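Cellulosomal scaffoldin (PDB 4WI0) attaches to a type II cohesin of adaptor scaffoldin ScaB through its C-terminal X-dockerin region, helping assemble the cellulosome, and probably hydrolyses cellulose through a separate glycosidase domain. Local coordinates at the interface of chains B and A. Numbering follows the deposited sequence. Chains: chain A, Cellulosomal scaffoldin; chain B, Cellulosomal scaffoldin adaptor protein B.

The interface of chains B and A. Residues chain B 77, 95-97; chain A 109, 142-143, 146, 149.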
ATOM      1  N   ILE B  77      -0.747 -11.154   3.338  1.00 17.54           N
ATOM      2  CA  ILE B  77       0.628 -10.935   3.747  1.00 17.90           C
ATOM      3  C   ILE B  77       0.613 -10.072   4.994  1.00 17.54           C
ATOM      4  O   ILE B  77      -0.286  -9.265   5.170  1.00 17.06           O
ATOM      5  CB  ILE B  77       1.469 -10.263   2.655  1.00 18.62           C
ATOM      6  CG1 ILE B  77       0.842  -8.946   2.216  1.00 18.93           C
ATOM      7  CG2 ILE B  77       1.628 -11.206   1.461  1.00 19.17           C
ATOM      8  CD1 ILE B  77       1.721  -8.155   1.281  1.00 19.89           C
ATOM      9  N   TYR B  95      -4.763  -8.468   2.012  1.00 16.39           N
ATOM     10  CA  TYR B  95      -4.927  -9.410   0.901  1.00 16.78           C
ATOM     11  C   TYR B  95      -4.256  -8.865  -0.359  1.00 17.17           C
ATOM     12  O   TYR B  95      -4.208  -7.654  -0.578  1.00 16.97           O
ATOM     13  CB  TYR B  95      -6.413  -9.661   0.629  1.00 16.98           C
ATOM     14  CG  TYR B  95      -7.147 -10.502   1.665  1.00 17.02           C
ATOM     15  CD1 TYR B  95      -6.596 -11.693   2.162  1.00 17.16           C
ATOM     16  CD2 TYR B  95      -8.418 -10.145   2.102  1.00 17.16           C
ATOM     17  CE1 TYR B  95      -7.288 -12.482   3.081  1.00 17.22           C
ATOM     18  CE2 TYR B  95      -9.111 -10.924   3.017  1.00 17.43           C
ATOM     19  CZ  TYR B  95      -8.547 -12.098   3.497  1.00 17.45           C
ATOM     20  OH  TYR B  95      -9.248 -12.875   4.408  1.00 17.77           O
ATOM     21  N   THR B  96      -3.725  -9.763  -1.183  1.00 17.75           N
ATOM     22  CA  THR B  96      -3.018  -9.358  -2.400  1.00 18.33           C
ATOM     23  C   THR B  96      -3.765  -9.711  -3.697  1.00 18.80           C
ATOM     24  O   THR B  96      -3.629  -9.005  -4.715  1.00 18.99           O
ATOM     25  CB  THR B  96      -1.603  -9.980  -2.441  1.00 18.69           C
ATOM     26  OG1 THR B  96      -1.703 -11.407  -2.385  1.00 19.32           O
ATOM     27  CG2 THR B  96      -0.789  -9.485  -1.267  1.00 18.35           C
ATOM     28  N   ALA B  97      -4.535 -10.799  -3.676  1.00 18.91           N
ATOM     29  CA  ALA B  97      -5.272 -11.234  -4.866  1.00 19.51           C
ATOM     30  C   ALA B  97      -6.649 -10.588  -4.809  1.00 19.67           C
ATOM     31  O   ALA B  97      -7.639 -11.236  -4.481  1.00 19.79           O
ATOM     32  CB  ALA B  97      -5.372 -12.757  -4.912  1.00 20.02           C
TER
ATOM     33  N   ILE A 109       6.118  -7.583  -4.864  1.00 20.68           N
ATOM     34  CA  ILE A 109       5.704  -7.213  -3.505  1.00 21.04           C
ATOM     35  C   ILE A 109       6.858  -7.375  -2.525  1.00 21.03           C
ATOM     36  O   ILE A 109       7.106  -6.490  -1.712  1.00 20.56           O
ATOM     37  CB  ILE A 109       4.487  -8.036  -3.014  1.00 22.18           C
ATOM     38  CG1 ILE A 109       3.249  -7.658  -3.840  1.00 22.91           C
ATOM     39  CG2 ILE A 109       4.249  -7.799  -1.519  1.00 22.57           C
ATOM     40  CD1 ILE A 109       1.929  -8.202  -3.330  1.00 23.81           C
ATOM     41  N   VAL A 142       2.269  -1.190  -1.418  1.00 16.15           N
ATOM     42  CA  VAL A 142       1.993  -2.621  -1.587  1.00 16.34           C
ATOM     43  C   VAL A 142       0.616  -2.856  -2.236  1.00 16.89           C
ATOM     44  O   VAL A 142       0.479  -3.715  -3.121  1.00 16.31           O
ATOM     45  CB  VAL A 142       2.103  -3.366  -0.228  1.00 16.87           C
ATOM     46  CG1 VAL A 142       1.544  -4.784  -0.313  1.00 16.96           C
ATOM     47  CG2 VAL A 142       3.551  -3.384   0.253  1.00 17.02           C
ATOM     48  N   MET A 143      -0.402  -2.099  -1.810  1.00 17.93           N
ATOM     49  CA  MET A 143      -1.762  -2.264  -2.355  1.00 19.13           C
ATOM     50  C   MET A 143      -1.858  -1.807  -3.810  1.00 18.38           C
ATOM     51  O   MET A 143      -2.679  -2.330  -4.566  1.00 17.94           O
ATOM     52  CB  MET A 143      -2.809  -1.526  -1.512  1.00 21.53           C
ATOM     53  CG  MET A 143      -2.984  -2.064  -0.097  1.00 23.26           C
ATOM     54  SD  MET A 143      -3.520  -3.781   0.001  1.00 28.70           S
ATOM     55  CE  MET A 143      -5.168  -3.625  -0.663  1.00 27.72           C
ATOM     56  N   ALA A 146      -0.908  -4.823  -5.580  1.00 17.85           N
ATOM     57  CA  ALA A 146      -2.026  -5.767  -5.442  1.00 18.69           C
ATOM     58  C   ALA A 146      -3.207  -5.491  -6.386  1.00 19.39           C
ATOM     59  O   ALA A 146      -3.947  -6.422  -6.727  1.00 19.29           O
ATOM     60  CB  ALA A 146      -2.507  -5.819  -3.998  1.00 19.49           C
ATOM     61  N   PHE A 149      -2.324  -7.741  -9.218  1.00 18.91           N
ATOM     62  CA  PHE A 149      -1.566  -8.920  -8.807  1.00 19.74           C
ATOM     63  C   PHE A 149      -1.801 -10.068  -9.789  1.00 20.54           C
ATOM     64  O   PHE A 149      -2.937 -10.347 -10.144  1.00 20.76           O
ATOM     65  CB  PHE A 149      -1.980  -9.359  -7.400  1.00 20.96           C
ATOM     66  CG  PHE A 149      -1.051 -10.374  -6.777  1.00 22.22           C
ATOM     67  CD1 PHE A 149       0.198  -9.992  -6.310  1.00 21.70           C
ATOM     68  CD2 PHE A 149      -1.427 -11.709  -6.654  1.00 23.94           C
ATOM     69  CE1 PHE A 149       1.051 -10.919  -5.739  1.00 22.96           C
ATOM     70  CE2 PHE A 149      -0.574 -12.641  -6.081  1.00 24.82           C
ATOM     71  CZ  PHE A 149       0.665 -12.243  -5.619  1.00 24.00           C
TER
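B:Thr96 of the type II cohesin sets its methyl group against A:Ile109 and its hydroxyl over the ring of A:Phe149, packing against the dockerin surface that A:Ile109, A:Ala146 and A:Phe149 form in the X-dockerin partner. The threonine follows strand 88-95 of the cohesin, while the dockerin contributes helices 106-113 and 139-146, which belong to its paired, calcium-binding EF-hand-like segments, and the loop carrying A:Phe149. B:Thr96 has 67 Å² hidden by chain A. Its two branches diverge: with chi1 58°, OG1 lies between the backbone N and the carbonyl carbon, and CG2 sits beside the N. B:Thr96 CG2 meets A:Ile109 CD1 at 3.6 Å, the two side chains crossing obliquely. B:Thr96 OG1 stands 4.0 Å above the plane of the A:Phe149 ring and over its centre, a van der Waals contact between the hydroxyl oxygen and the aromatic face. Toward the CB end of that same face comes the carbonyl oxygen of B:Thr96, 3.2 Å from CB of A:Phe149. The phenylalanine has CG anti to its backbone N (chi1 -167°), which turns one face of the ring toward the threonine hydroxyl. A:Ala146 adds its methyl from helix 139-146; its CB lies 3.5 Å from the B:Thr96 carbonyl oxygen and 3.9 Å from the B:Thr96 CA. B:Ile77, on strand 76-80, extends the same apolar cluster, its CD1 lying beside the threonine methyl. B:Ile77 CD1 meets A:Val142 CG1 tip to tip at 3.7 Å. The same atom approaches the other branch of A:Ile109, where A:Ile109 CG2 lies 3.8 Å from B:Ile77 CD1. A:Ile109 therefore serves both cohesin residues, giving CD1 to the threonine and CG2 to the isoleucine. At the end of helix 139-146, the carbonyl oxygens of A:Ala146 and B:Thr96 come to 3.3 Å; neither can donate to the other, and the approach is not a bond.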